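Sialidase B (Streptococcus pneumoniae TIGR4, PDB 4XJZ) hydrolyses alpha-glycosidic linkages of terminal sialic acid residues in oligosaccharides, glycoproteins and glycolipids. Local coordinates at residues Tyr205-Thr210 with Leu629-Asp634. The protein carries 1 engineered substitution. Residues are numbered along the deposited sequence; the frame is centred on the assembly and turned at random.
Sequences YFRIPT and LFEKYD
Arg207 is bent at chi2 (-77°) and again at chi3 (-59°), which turns its NE back to the carboxylate of Glu631. Glu631 comes to meet it, stretched out straight (chi2 173°). The two side chains cross at about a right angle. Arg207 NE donates to Glu631 OE2 at 2.9 Å in a salt bridge. OE2 lies in the guanidinium plane, but NE stands well above the carboxylate plane. From the opposite face, the backbone N of Ile208 reaches Glu631 OE2 at 2.9 Å, in a straighter bond. Two donors thus grip one buried oxygen and tie it to the 205-210 segment. The other oxygen, OE1, accepts from the backbone N of Tyr615, so both ends of the carboxylate are fixed. The hydroxyl of Tyr633 sits over one face of the guanidinium, with its ring nearly perpendicular to that group. Tyr633 OH lies 3.1 Å from Arg207 CD. Farther along the segment, Pro209 CB packs on Leu629 CD2 at 3.5 Å, and Pro209 CG lies 3.4 Å from Leu629 O. Pro209 CD meets the CG of Glu631. Asp232 and Tyr615, the likely proton acceptor and nucleophile, are close by. Arg207 probably forms the arginine triad with Arg519 and Arg581, which binds the sialic acid carboxylate in the sialidase beta-propeller, and Glu631 positions it from the second shell beside the probable nucleophile Tyr615.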
loop_
_atom_site.group_PDB
_atom_site.type_symbol
_atom_site.label_atom_id
_atom_site.label_comp_id
_atom_site.label_asym_id
_atom_site.label_seq_id
_atom_site.Cartn_x
_atom_site.Cartn_y
_atom_site.Cartn_z
ATOM N N TYR A 205 -7.588 3.523 2.183
ATOM C CA TYR A 205 -6.186 3.427 1.749
ATOM C C TYR A 205 -5.582 2.115 2.202
ATOM O O TYR A 205 -5.976 1.574 3.233
ATOM C CB TYR A 205 -5.368 4.613 2.302
ATOM C CG TYR A 205 -6.077 5.901 1.992
ATOM C CD1 TYR A 205 -5.986 6.471 0.728
ATOM C CD2 TYR A 205 -6.935 6.478 2.921
ATOM C CE1 TYR A 205 -6.703 7.615 0.416
ATOM C CE2 TYR A 205 -7.647 7.635 2.622
ATOM C CZ TYR A 205 -7.516 8.189 1.369
ATOM O OH TYR A 205 -8.219 9.320 1.036
ATOM N N PHE A 206 -4.625 1.622 1.419
ATOM C CA PHE A 206 -3.931 0.372 1.719
ATOM C C PHE A 206 -2.455 0.545 1.443
ATOM O O PHE A 206 -2.061 1.256 0.503
ATOM C CB PHE A 206 -4.514 -0.780 0.892
ATOM C CG PHE A 206 -5.952 -1.058 1.214
ATOM C CD1 PHE A 206 -6.292 -1.814 2.326
ATOM C CD2 PHE A 206 -6.968 -0.510 0.440
ATOM C CE1 PHE A 206 -7.627 -2.042 2.656
ATOM C CE2 PHE A 206 -8.300 -0.723 0.765
ATOM C CZ PHE A 206 -8.631 -1.488 1.872
ATOM N N ARG A 207 -1.637 -0.090 2.279
ATOM C CA ARG A 207 -0.186 -0.014 2.145
ATOM C C ARG A 207 0.400 -1.305 2.643
ATOM O O ARG A 207 -0.232 -2.024 3.430
ATOM C CB ARG A 207 0.388 1.108 3.012
ATOM C CG ARG A 207 0.021 2.501 2.595
ATOM C CD ARG A 207 0.838 2.914 1.413
ATOM N NE ARG A 207 2.293 2.898 1.650
ATOM C CZ ARG A 207 2.969 3.881 2.228
ATOM N NH1 ARG A 207 2.324 4.946 2.674
ATOM N NH2 ARG A 207 4.290 3.799 2.387
ATOM N N ILE A 208 1.625 -1.574 2.206
ATOM C CA ILE A 208 2.461 -2.653 2.755
ATOM C C ILE A 208 1.904 -4.055 2.499
ATOM O O ILE A 208 1.556 -4.783 3.439
ATOM C CB ILE A 208 2.763 -2.451 4.272
ATOM C CG1 ILE A 208 2.912 -0.962 4.661
ATOM C CG2 ILE A 208 4.007 -3.224 4.683
ATOM C CD1 ILE A 208 4.024 -0.208 3.912
ATOM N N PRO A 209 1.826 -4.435 1.218
ATOM C CA PRO A 209 1.257 -5.738 0.841
ATOM C C PRO A 209 2.159 -6.904 1.183
ATOM O O PRO A 209 3.378 -6.769 1.192
ATOM C CB PRO A 209 1.135 -5.623 -0.673
ATOM C CG PRO A 209 2.241 -4.684 -1.073
ATOM C CD PRO A 209 2.221 -3.652 0.029
ATOM N N THR A 210 1.548 -8.062 1.442
ATOM C CA THR A 210 2.303 -9.291 1.622
ATOM C C THR A 210 1.587 -10.392 0.856
ATOM O O THR A 210 0.385 -10.300 0.604
ATOM C CB THR A 210 2.402 -9.736 3.089
ATOM O OG1 THR A 210 1.168 -10.325 3.504
ATOM C CG2 THR A 210 2.729 -8.571 4.027
ATOM N N LEU A 629 1.827 -8.567 -5.683
ATOM C CA LEU A 629 0.909 -7.570 -5.123
ATOM C C LEU A 629 1.769 -6.381 -4.730
ATOM O O LEU A 629 2.695 -6.522 -3.930
ATOM C CB LEU A 629 0.176 -8.124 -3.890
ATOM C CG LEU A 629 -0.851 -7.193 -3.224
ATOM C CD1 LEU A 629 -2.031 -6.882 -4.138
ATOM C CD2 LEU A 629 -1.335 -7.803 -1.901
ATOM N N PHE A 630 1.470 -5.212 -5.280
ATOM C CA PHE A 630 2.413 -4.106 -5.114
ATOM C C PHE A 630 1.756 -2.741 -5.081
ATOM O O PHE A 630 0.676 -2.538 -5.630
ATOM C CB PHE A 630 3.436 -4.134 -6.245
ATOM C CG PHE A 630 2.847 -3.875 -7.598
ATOM C CD1 PHE A 630 2.933 -2.608 -8.157
ATOM C CD2 PHE A 630 2.218 -4.883 -8.313
ATOM C CE1 PHE A 630 2.417 -2.345 -9.411
ATOM C CE2 PHE A 630 1.677 -4.620 -9.574
ATOM C CZ PHE A 630 1.790 -3.334 -10.120
ATOM N N GLU A 631 2.452 -1.786 -4.460
ATOM C CA GLU A 631 2.041 -0.387 -4.468
ATOM C C GLU A 631 2.377 0.266 -5.801
ATOM O O GLU A 631 3.539 0.522 -6.084
ATOM C CB GLU A 631 2.749 0.350 -3.323
ATOM C CG GLU A 631 2.318 -0.141 -1.952
ATOM C CD GLU A 631 3.131 0.473 -0.824
ATOM O OE1 GLU A 631 4.234 1.023 -1.103
ATOM O OE2 GLU A 631 2.672 0.393 0.331
ATOM N N LYS A 632 1.371 0.520 -6.638
ATOM C CA LYS A 632 1.618 1.108 -7.952
ATOM C C LYS A 632 1.562 2.632 -7.881
ATOM O O LYS A 632 0.734 3.286 -8.529
ATOM C CB LYS A 632 0.626 0.592 -9.008
ATOM C CG LYS A 632 1.125 0.803 -10.455
ATOM C CD LYS A 632 0.053 0.490 -11.520
ATOM C CE LYS A 632 0.550 0.805 -12.938
ATOM N NZ LYS A 632 1.640 -0.124 -13.393
ATOM N N TYR A 633 2.473 3.195 -7.107
ATOM C CA TYR A 633 2.568 4.654 -6.988
ATOM C C TYR A 633 3.871 4.961 -6.295
ATOM O O TYR A 633 4.497 4.079 -5.732
ATOM C CB TYR A 633 1.367 5.231 -6.225
ATOM C CG TYR A 633 1.424 5.190 -4.717
ATOM C CD1 TYR A 633 1.530 6.377 -3.983
ATOM C CD2 TYR A 633 1.307 3.989 -4.009
ATOM C CE1 TYR A 633 1.545 6.377 -2.619
ATOM C CE2 TYR A 633 1.330 3.978 -2.616
ATOM C CZ TYR A 633 1.438 5.186 -1.926
ATOM O OH TYR A 633 1.475 5.239 -0.552
ATOM N N ASP A 634 4.299 6.215 -6.334
ATOM C CA ASP A 634 5.509 6.560 -5.613
ATOM C C ASP A 634 5.147 6.886 -4.159
ATOM O O ASP A 634 4.696 7.992 -3.840
ATOM C CB ASP A 634 6.238 7.718 -6.291
ATOM C CG ASP A 634 7.607 7.963 -5.684
ATOM O OD1 ASP A 634 7.728 7.845 -4.453
ATOM O OD2 ASP A 634 8.561 8.272 -6.436
#